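Long-range contacts in chitin-binding domain 3 protein (Micromonospora aurantiaca ATCC 27029, PDB 5OPF), which probably uses its bound copper to cleave crystalline polysaccharides such as cellulose or chitin by oxidation, as a lytic polysaccharide monooxygenase: residues A[109-114]-A[175-180]; A[129-134]-A[171-176]; A[2-7]-A[187-192]. All blocks are in the same frame, centred on the assembly; numbering follows the deposited sequence.

Contact 1: A[109-114]-A[175-180]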
loop_
_atom_site.group_PDB
_atom_site.type_symbol
_atom_site.label_atom_id
_atom_site.label_comp_id
_atom_site.label_asym_id
_atom_site.label_seq_id
_atom_site.Cartn_x
_atom_site.Cartn_y
_atom_site.Cartn_z
ATOM N N GLY A 109 10.034 -13.927 3.506
ATOM C CA GLY A 109 9.615 -13.894 4.896
ATOM C C GLY A 109 9.384 -12.483 5.406
ATOM O O GLY A 109 9.662 -11.484 4.724
ATOM N N ALA A 110 8.868 -12.383 6.622
ATOM C CA ALA A 110 8.689 -11.101 7.289
ATOM C C ALA A 110 9.260 -11.132 8.701
ATOM O O ALA A 110 9.034 -12.083 9.458
ATOM C CB ALA A 110 7.201 -10.727 7.398
ATOM N N ASP A 111 9.953 -10.054 9.072
ATOM C CA ASP A 111 10.231 -9.806 10.484
ATOM C C ASP A 111 8.956 -9.357 11.183
ATOM O O ASP A 111 8.729 -9.682 12.361
ATOM C CB ASP A 111 11.315 -8.729 10.646
ATOM C CG ASP A 111 12.692 -9.168 10.183
ATOM O OD1 ASP A 111 12.898 -10.329 9.770
ATOM O OD2 ASP A 111 13.612 -8.328 10.293
ATOM N N TYR A 112 8.118 -8.615 10.463
ATOM C CA TYR A 112 6.790 -8.206 10.903
ATOM C C TYR A 112 6.079 -7.601 9.705
ATOM O O TYR A 112 6.718 -7.164 8.737
ATOM C CB TYR A 112 6.823 -7.191 12.064
ATOM C CG TYR A 112 7.758 -6.016 11.875
ATOM C CD1 TYR A 112 7.358 -4.862 11.211
ATOM C CD2 TYR A 112 9.042 -6.050 12.383
ATOM C CE1 TYR A 112 8.226 -3.780 11.043
ATOM C CE2 TYR A 112 9.906 -4.983 12.234
ATOM C CZ TYR A 112 9.495 -3.841 11.560
ATOM O OH TYR A 112 10.373 -2.778 11.411
ATOM N N ILE A 113 4.748 -7.590 9.773
ATOM C CA ILE A 113 3.916 -6.781 8.889
ATOM C C ILE A 113 2.922 -6.047 9.774
ATOM O O ILE A 113 2.221 -6.682 10.571
ATOM C CB ILE A 113 3.179 -7.613 7.818
ATOM C CG1 ILE A 113 4.167 -8.365 6.927
ATOM C CG2 ILE A 113 2.296 -6.689 6.961
ATOM C CD1 ILE A 113 3.525 -9.236 5.852
ATOM N N ARG A 114 2.882 -4.722 9.651
ATOM C CA ARG A 114 2.013 -3.873 10.452
ATOM C C ARG A 114 0.953 -3.262 9.550
ATOM O O ARG A 114 1.260 -2.785 8.455
ATOM C CB ARG A 114 2.822 -2.769 11.134
ATOM C CG ARG A 114 3.748 -3.299 12.199
ATOM C CD ARG A 114 4.751 -2.271 12.714
ATOM N NE ARG A 114 5.695 -2.912 13.625
ATOM C CZ ARG A 114 6.904 -2.450 13.922
ATOM N NH1 ARG A 114 7.334 -1.300 13.426
ATOM N NH2 ARG A 114 7.690 -3.160 14.714
ATOM N N ILE A 175 3.036 -1.863 6.377
ATOM C CA ILE A 175 4.498 -1.852 6.389
ATOM C C ILE A 175 4.971 -3.295 6.499
ATOM O O ILE A 175 4.646 -3.990 7.470
ATOM C CB ILE A 175 5.063 -1.026 7.559
ATOM C CG1 ILE A 175 4.530 0.406 7.513
ATOM C CG2 ILE A 175 6.617 -1.063 7.531
ATOM C CD1 ILE A 175 5.022 1.293 8.647
ATOM N N TRP A 176 5.735 -3.749 5.511
ATOM C CA TRP A 176 6.355 -5.070 5.516
ATOM C C TRP A 176 7.855 -4.911 5.727
ATOM O O TRP A 176 8.539 -4.311 4.891
ATOM C CB TRP A 176 6.121 -5.752 4.174
ATOM C CG TRP A 176 6.823 -7.078 3.930
ATOM C CD1 TRP A 176 7.193 -8.036 4.845
ATOM C CD2 TRP A 176 7.169 -7.599 2.645
ATOM N NE1 TRP A 176 7.749 -9.121 4.186
ATOM C CE2 TRP A 176 7.744 -8.868 2.838
ATOM C CE3 TRP A 176 7.065 -7.100 1.348
ATOM C CZ2 TRP A 176 8.177 -9.655 1.775
ATOM C CZ3 TRP A 176 7.507 -7.875 0.301
ATOM C CH2 TRP A 176 8.047 -9.141 0.520
ATOM N N GLN A 177 8.377 -5.453 6.828
ATOM C CA GLN A 177 9.817 -5.561 7.037
ATOM C C GLN A 177 10.205 -6.965 6.591
ATOM O O GLN A 177 9.843 -7.947 7.243
ATOM C CB GLN A 177 10.163 -5.327 8.508
ATOM C CG GLN A 177 11.654 -5.422 8.816
ATOM C CD GLN A 177 12.457 -4.267 8.257
ATOM O OE1 GLN A 177 11.977 -3.150 8.176
ATOM N NE2 GLN A 177 13.703 -4.527 7.903
ATOM N N ALA A 178 10.901 -7.070 5.468
ATOM C CA ALA A 178 11.286 -8.366 4.924
ATOM C C ALA A 178 12.450 -8.945 5.728
ATOM O O ALA A 178 13.177 -8.219 6.415
ATOM C CB ALA A 178 11.663 -8.218 3.457
ATOM N N SER A 179 12.621 -10.268 5.656
ATOM C CA SER A 179 13.577 -10.956 6.533
ATOM C C SER A 179 14.948 -11.232 5.916
ATOM O O SER A 179 15.867 -11.622 6.651
ATOM C CB SER A 179 12.994 -12.282 7.044
ATOM O OG SER A 179 11.857 -12.045 7.853
ATOM N N HIS A 180 15.110 -11.067 4.608
ATOM C CA HIS A 180 16.349 -11.412 3.917
ATOM C C HIS A 180 17.394 -10.303 3.933
ATOM O O HIS A 180 18.549 -10.545 3.556
ATOM C CB HIS A 180 16.036 -11.750 2.452
ATOM C CG HIS A 180 15.479 -10.598 1.678
ATOM N ND1 HIS A 180 14.396 -9.865 2.123
ATOM C CD2 HIS A 180 15.855 -10.050 0.496
ATOM C CE1 HIS A 180 14.135 -8.915 1.244
ATOM N NE2 HIS A 180 14.995 -9.009 0.244
HETATM O O HOH W 1 15.032 -7.242 8.203
HETATM O O HOH W 2 15.401 -11.256 9.564
#
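Trp-176 and Ala-110 meet in the tight, buried part of this contact. The methyl CB of Ala-110 lies at the edge of the indole, near its plane and 3.7 Å from CD1, a small group that packs closely there. Beside it NE1 of Trp-176 gives its proton to Gly-109 O at 3.1 Å, arriving from above the carbonyl plane, 39° out of it. Gly-109 has a positive phi (74°), a conformation glycine adopts easily. CG1 of Ile-113 packs obliquely against the same ring, beta-branched bulk filling a buried strand position. The indole also stacks on Tyr-185, a residue of the copper site, and the Trp-176 side chain lies about 5 Å from the copper ion.

The backbones form an antiparallel pair within the immunoglobulin-like sandwich of this family, Arg-114 and Ile-175 exchanging two bonds. Between Ala-110 and Tyr-112 a beta bulge shifts the register by one, and Asp-111 N still reaches Gln-177 O at 2.8 Å.

On the other face Tyr-112 holds CG between its backbone N and carbonyl carbon (chi1 48°), which sets one face of the ring against Gln-177 CB, 3.6 Å from the centroid in a CH-pi contact. The guanidinium of Arg-114 covers the opposite ring face. Hydroxyl and guanidinium are tied elsewhere, to His-60 and Gln-139.

Towards solvent the fit is looser and water takes over: one molecule links Asp-111 OD2, Ala-178 O and Gln-177 NE2, which also bonds to Asp-182 OD1, while a second bridges Asp-111 OD1 (2.7 Å) and Ser-179 O (3.0 Å).

Contact 2: A[129-134]-A[171-176]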
loop_
_atom_site.group_PDB
_atom_site.type_symbol
_atom_site.label_atom_id
_atom_site.label_comp_id
_atom_site.label_asym_id
_atom_site.label_seq_id
_atom_site.Cartn_x
_atom_site.Cartn_y
_atom_site.Cartn_z
ATOM N N LEU A 129 -1.668 12.352 3.766
ATOM C CA LEU A 129 -1.646 11.318 4.792
ATOM C C LEU A 129 -0.483 11.568 5.741
ATOM O O LEU A 129 0.662 11.730 5.307
ATOM C CB LEU A 129 -1.514 9.942 4.146
ATOM C CG LEU A 129 -1.596 8.743 5.097
ATOM C CD1 LEU A 129 -2.950 8.653 5.764
ATOM C CD2 LEU A 129 -1.273 7.473 4.347
ATOM N N ARG A 130 -0.785 11.611 7.039
ATOM C CA ARG A 130 0.194 11.832 8.095
ATOM C C ARG A 130 0.260 10.617 9.013
ATOM O O ARG A 130 -0.726 9.896 9.190
ATOM C CB ARG A 130 -0.223 13.013 8.971
ATOM C CG ARG A 130 -0.475 14.276 8.221
ATOM C CD ARG A 130 -0.946 15.380 9.152
ATOM N NE ARG A 130 -1.004 16.637 8.432
ATOM C CZ ARG A 130 0.064 17.335 8.054
ATOM N NH1 ARG A 130 1.295 16.914 8.343
ATOM N NH2 ARG A 130 -0.107 18.463 7.390
ATOM N N TRP A 131 1.419 10.408 9.632
ATOM C CA TRP A 131 1.529 9.344 10.622
ATOM C C TRP A 131 0.482 9.493 11.724
ATOM O O TRP A 131 -0.088 8.496 12.188
ATOM C CB TRP A 131 2.939 9.305 11.205
ATOM C CG TRP A 131 3.957 8.699 10.281
ATOM C CD1 TRP A 131 4.795 9.362 9.433
ATOM C CD2 TRP A 131 4.256 7.304 10.128
ATOM N NE1 TRP A 131 5.585 8.471 8.755
ATOM C CE2 TRP A 131 5.276 7.203 9.164
ATOM C CE3 TRP A 131 3.752 6.134 10.692
ATOM C CZ2 TRP A 131 5.820 5.982 8.770
ATOM C CZ3 TRP A 131 4.290 4.918 10.292
ATOM C CH2 TRP A 131 5.319 4.859 9.349
ATOM N N SER A 132 0.189 10.728 12.142
ATOM C CA SER A 132 -0.773 10.948 13.222
ATOM C C SER A 132 -2.208 10.631 12.814
ATOM O O SER A 132 -3.084 10.537 13.686
ATOM C CB SER A 132 -0.677 12.391 13.725
ATOM O OG SER A 132 -1.030 13.310 12.716
ATOM N N ASP A 133 -2.479 10.489 11.523
ATOM C CA ASP A 133 -3.787 10.023 11.078
ATOM C C ASP A 133 -3.984 8.523 11.251
ATOM O O ASP A 133 -5.125 8.055 11.119
ATOM C CB ASP A 133 -3.987 10.329 9.593
ATOM C CG ASP A 133 -4.039 11.813 9.286
ATOM O OD1 ASP A 133 -4.762 12.533 9.999
ATOM O OD2 ASP A 133 -3.362 12.242 8.314
ATOM N N LEU A 134 -2.932 7.764 11.548
ATOM C CA LEU A 134 -2.960 6.304 11.492
ATOM C C LEU A 134 -3.027 5.676 12.880
ATOM O O LEU A 134 -2.360 6.124 13.820
ATOM C CB LEU A 134 -1.702 5.780 10.810
ATOM C CG LEU A 134 -1.569 6.100 9.329
ATOM C CD1 LEU A 134 -0.204 5.631 8.842
ATOM C CD2 LEU A 134 -2.679 5.462 8.502
ATOM N N VAL A 171 -7.844 5.104 4.354
ATOM C CA VAL A 171 -6.611 4.559 3.804
ATOM C C VAL A 171 -6.042 3.547 4.792
ATOM O O VAL A 171 -5.963 3.815 5.999
ATOM C CB VAL A 171 -5.581 5.668 3.499
ATOM C CG1 VAL A 171 -4.324 5.083 2.868
ATOM C CG2 VAL A 171 -6.178 6.726 2.566
ATOM N N VAL A 172 -5.661 2.384 4.272
ATOM C CA VAL A 172 -4.880 1.382 4.984
ATOM C C VAL A 172 -3.415 1.618 4.633
ATOM O O VAL A 172 -3.065 1.843 3.469
ATOM C CB VAL A 172 -5.312 -0.039 4.568
ATOM C CG1 VAL A 172 -4.591 -1.089 5.405
ATOM C CG2 VAL A 172 -6.826 -0.214 4.669
ATOM N N TYR A 173 -2.545 1.575 5.640
ATOM C CA TYR A 173 -1.104 1.678 5.423
ATOM C C TYR A 173 -0.466 0.428 5.994
ATOM O O TYR A 173 -0.561 0.171 7.201
ATOM C CB TYR A 173 -0.516 2.901 6.107
ATOM C CG TYR A 173 0.879 3.301 5.672
ATOM C CD1 TYR A 173 1.187 3.510 4.323
ATOM C CD2 TYR A 173 1.881 3.548 6.606
ATOM C CE1 TYR A 173 2.446 3.941 3.917
ATOM C CE2 TYR A 173 3.135 3.987 6.211
ATOM C CZ TYR A 173 3.407 4.192 4.873
ATOM O OH TYR A 173 4.641 4.689 4.505
ATOM N N THR A 174 0.175 -0.348 5.127
ATOM C CA THR A 174 0.790 -1.613 5.498
ATOM C C THR A 174 2.302 -1.484 5.333
ATOM O O THR A 174 2.794 -1.071 4.267
ATOM C CB THR A 174 0.227 -2.765 4.643
ATOM O OG1 THR A 174 -1.192 -2.871 4.834
ATOM C CG2 THR A 174 0.856 -4.091 5.027
ATOM N N ILE A 175 3.036 -1.863 6.377
ATOM C CA ILE A 175 4.498 -1.852 6.389
ATOM C C ILE A 175 4.971 -3.295 6.499
ATOM O O ILE A 175 4.646 -3.990 7.470
ATOM C CB ILE A 175 5.063 -1.026 7.559
ATOM C CG1 ILE A 175 4.530 0.406 7.513
ATOM C CG2 ILE A 175 6.617 -1.063 7.531
ATOM C CD1 ILE A 175 5.022 1.293 8.647
ATOM N N TRP A 176 5.735 -3.749 5.511
ATOM C CA TRP A 176 6.355 -5.070 5.516
ATOM C C TRP A 176 7.855 -4.911 5.727
ATOM O O TRP A 176 8.539 -4.311 4.891
ATOM C CB TRP A 176 6.121 -5.752 4.174
ATOM C CG TRP A 176 6.823 -7.078 3.930
ATOM C CD1 TRP A 176 7.193 -8.036 4.845
ATOM C CD2 TRP A 176 7.169 -7.599 2.645
ATOM N NE1 TRP A 176 7.749 -9.121 4.186
ATOM C CE2 TRP A 176 7.744 -8.868 2.838
ATOM C CE3 TRP A 176 7.065 -7.100 1.348
ATOM C CZ2 TRP A 176 8.177 -9.655 1.775
ATOM C CZ3 TRP A 176 7.507 -7.875 0.301
ATOM C CH2 TRP A 176 8.047 -9.141 0.520
#
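Tyr-173 turns the edge of its ring toward the face of the Trp-131 indole in a T-shaped stack, the planes 85° apart and the centroid of the tyrosine ring 5.7 Å from that of the six-membered indole ring. The closest atoms are Tyr-173 CE2 and Trp-131 CH2, 3.9 Å apart. CG of Tyr-173 stands anti to its backbone N (chi1 -165°), which swings the ring out from the strand to meet the loop. At the rim of the indole, CH2 also meets CD1 of Ile-175 tip to tip at 3.6 Å; an extended isoleucine is long enough to reach it.

Leu-134 packs obliquely on the same tyrosine, its CD1 3.7 Å from Tyr-173 CD2. Farther along, the branched ends of Leu-129 and Val-171 touch more lightly, CD2 against CG1 at 4.1 Å.

Val-171, Tyr-173 and Ile-175 are alternate residues of strand 169-178 and present one face to the loop, while Val-172 and Thr-174 point to strand 97-104 in the other sheet of the sandwich. The short 3-10 turn 131-133 brings Trp-131 and Leu-134 round to this outer face, and Asp-133 OD2 steadies it by accepting from Arg-130 N.

The polar tips find partners beyond the contact, Trp-131 NE1 at Ile-64 O and Tyr-173 OH at Leu-69 O. With these anchored, the loop and strand can adhere through apolar and aromatic surfaces alone, by shape rather than by directional bonds.

Contact 3: A[2-7]-A[187-192]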
loop_
_atom_site.group_PDB
_atom_site.type_symbol
_atom_site.label_atom_id
_atom_site.label_comp_id
_atom_site.label_asym_id
_atom_site.label_seq_id
_atom_site.Cartn_x
_atom_site.Cartn_y
_atom_site.Cartn_z
ATOM N N GLY A 2 6.759 -7.598 -3.670
ATOM C CA GLY A 2 5.351 -7.916 -3.560
ATOM C C GLY A 2 4.580 -6.699 -3.097
ATOM O O GLY A 2 5.106 -5.579 -3.087
ATOM N N SER A 3 3.323 -6.923 -2.723
ATOM C CA SER A 3 2.475 -5.809 -2.325
ATOM C C SER A 3 1.252 -6.349 -1.604
ATOM O O SER A 3 1.000 -7.556 -1.565
ATOM C CB SER A 3 2.036 -5.003 -3.552
ATOM O OG SER A 3 1.419 -3.773 -3.178
ATOM N N VAL A 4 0.473 -5.420 -1.049
ATOM C CA VAL A 4 -0.893 -5.739 -0.637
ATOM C C VAL A 4 -1.745 -5.824 -1.893
ATOM O O VAL A 4 -1.830 -4.864 -2.669
ATOM C CB VAL A 4 -1.456 -4.676 0.318
ATOM C CG1 VAL A 4 -2.909 -4.986 0.625
ATOM C CG2 VAL A 4 -0.636 -4.598 1.604
ATOM N N VAL A 5 -2.362 -6.987 -2.105
ATOM C CA VAL A 5 -3.171 -7.220 -3.301
ATOM C C VAL A 5 -4.668 -7.183 -3.015
ATOM O O VAL A 5 -5.468 -7.092 -3.961
ATOM C CB VAL A 5 -2.767 -8.531 -4.019
ATOM C CG1 VAL A 5 -1.328 -8.448 -4.485
ATOM C CG2 VAL A 5 -2.964 -9.753 -3.132
ATOM N N ASP A 6 -5.074 -7.229 -1.751
ATOM C CA ASP A 6 -6.488 -7.161 -1.386
ATOM C C ASP A 6 -6.521 -6.685 0.063
ATOM O O ASP A 6 -6.145 -7.443 0.962
ATOM C CB ASP A 6 -7.142 -8.536 -1.518
ATOM C CG ASP A 6 -8.638 -8.485 -1.343
ATOM O OD1 ASP A 6 -9.142 -7.461 -0.834
ATOM O OD2 ASP A 6 -9.314 -9.482 -1.700
ATOM N N PRO A 7 -6.919 -5.428 0.325
ATOM C CA PRO A 7 -7.395 -4.405 -0.609
ATOM C C PRO A 7 -6.209 -3.850 -1.389
ATOM O O PRO A 7 -5.220 -3.421 -0.784
ATOM C CB PRO A 7 -8.019 -3.356 0.313
ATOM C CG PRO A 7 -7.215 -3.462 1.580
ATOM C CD PRO A 7 -6.849 -4.913 1.706
ATOM N N LEU A 187 2.885 0.368 1.774
ATOM C CA LEU A 187 1.747 0.190 0.871
ATOM C C LEU A 187 0.507 0.917 1.380
ATOM O O LEU A 187 -0.087 0.513 2.390
ATOM C CB LEU A 187 1.411 -1.290 0.710
ATOM C CG LEU A 187 2.461 -2.237 0.131
ATOM C CD1 LEU A 187 3.161 -1.633 -1.075
ATOM C CD2 LEU A 187 3.461 -2.665 1.216
ATOM N N CYS A 188 0.071 1.948 0.650
ATOM C CA CYS A 188 -1.227 2.579 0.894
ATOM C C CYS A 188 -2.292 1.874 0.077
ATOM O O CYS A 188 -2.090 1.662 -1.124
ATOM C CB CYS A 188 -1.205 4.041 0.453
ATOM S SG CYS A 188 -0.232 5.101 1.503
ATOM N N SER A 189 -3.430 1.559 0.705
ATOM C CA SER A 189 -4.588 1.005 0.000
ATOM C C SER A 189 -5.829 1.828 0.327
ATOM O O SER A 189 -6.161 2.019 1.507
ATOM C CB SER A 189 -4.882 -0.442 0.415
ATOM O OG SER A 189 -3.774 -1.282 0.184
ATOM N N ASP A 190 -6.534 2.282 -0.705
ATOM C CA ASP A 190 -7.767 3.030 -0.503
ATOM C C ASP A 190 -8.944 2.082 -0.326
ATOM O O ASP A 190 -9.153 1.164 -1.125
ATOM C CB ASP A 190 -7.989 3.985 -1.671
ATOM C CG ASP A 190 -6.850 4.964 -1.815
ATOM O OD1 ASP A 190 -6.797 5.899 -0.982
ATOM O OD2 ASP A 190 -5.994 4.770 -2.735
ATOM N N VAL A 191 -9.708 2.307 0.744
ATOM C CA VAL A 191 -10.829 1.444 1.090
ATOM C C VAL A 191 -12.034 2.292 1.461
ATOM O O VAL A 191 -11.926 3.488 1.738
ATOM C CB VAL A 191 -10.489 0.461 2.237
ATOM C CG1 VAL A 191 -9.329 -0.428 1.846
ATOM C CG2 VAL A 191 -10.209 1.206 3.534
ATOM N N ASP A 192 -13.196 1.650 1.490
ATOM C CA ASP A 192 -14.417 2.292 1.957
ATOM C C ASP A 192 -15.082 1.315 2.913
ATOM O O ASP A 192 -15.472 0.216 2.504
ATOM C CB ASP A 192 -15.320 2.651 0.777
ATOM C CG ASP A 192 -16.478 3.553 1.176
ATOM O OD1 ASP A 192 -17.094 3.323 2.240
ATOM O OD2 ASP A 192 -16.776 4.510 0.418
#
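Inside the beta-sandwich, where its two sheets face each other, Val-4 and Pro-7 pack against Leu-187, Ser-189 and Val-191. Strand 2-6 and strand 187-192 run nearly parallel, their axes 7.6 Å apart and inclined by only 15°, so side chains rather than backbone bonds join them. CG2 of Val-4 lies 4.0 Å from CB of Leu-187, and its CG1 is 3.8 Å from Ser-189 OG. CD1 of Leu-187 also touches the hydroxyl of Ser-3, which is hydrogen-bonded to Ser-9 OG. Val-4 N, against CG of Leu-187, is buried and has no partner in the model.

Such facing sheets are the core of the immunoglobulin-like fold, and small or branched apolar residues suit the interface between them. One polar pair interrupts it: Ser-189 OG, anti to its carbonyl carbon (chi1 -58°), donates to Pro-7 O at 2.8 Å, tilted 30° from the carbonyl plane. A serine is short enough to make this bond within the layer. The cis peptide before Pro-7 lets the chain turn as the strand ends, and the ring faces inward, its CB 3.6 Å from Val-191 CG1. Cys-188 and Asp-190 point the other way, to the Cys-70 disulfide and the salt bridge with Arg-10.

All three contacts are largely buried, but they occupy different layers. Contact 3 lies nearest the centre of the chain and joins the two sheets face to face; contact 1 is a strand pairing within one sheet, running out towards the copper and ending at solvent; contact 2 covers that sheet's outer face with a loop. Contacts 1 and 2 share strand 169-178, meeting at Ile-175, and its neighbour 183-192 supplies contact 3. Contact 1 combines backbone bonds with aromatic contacts and a watered rim; contact 2 uses aromatic and aliphatic surfaces, and contact 3 apolar packing with one buried serine bond. Thr-174 links two layers, its CB touching Val-4 CG2 at 3.7 Å.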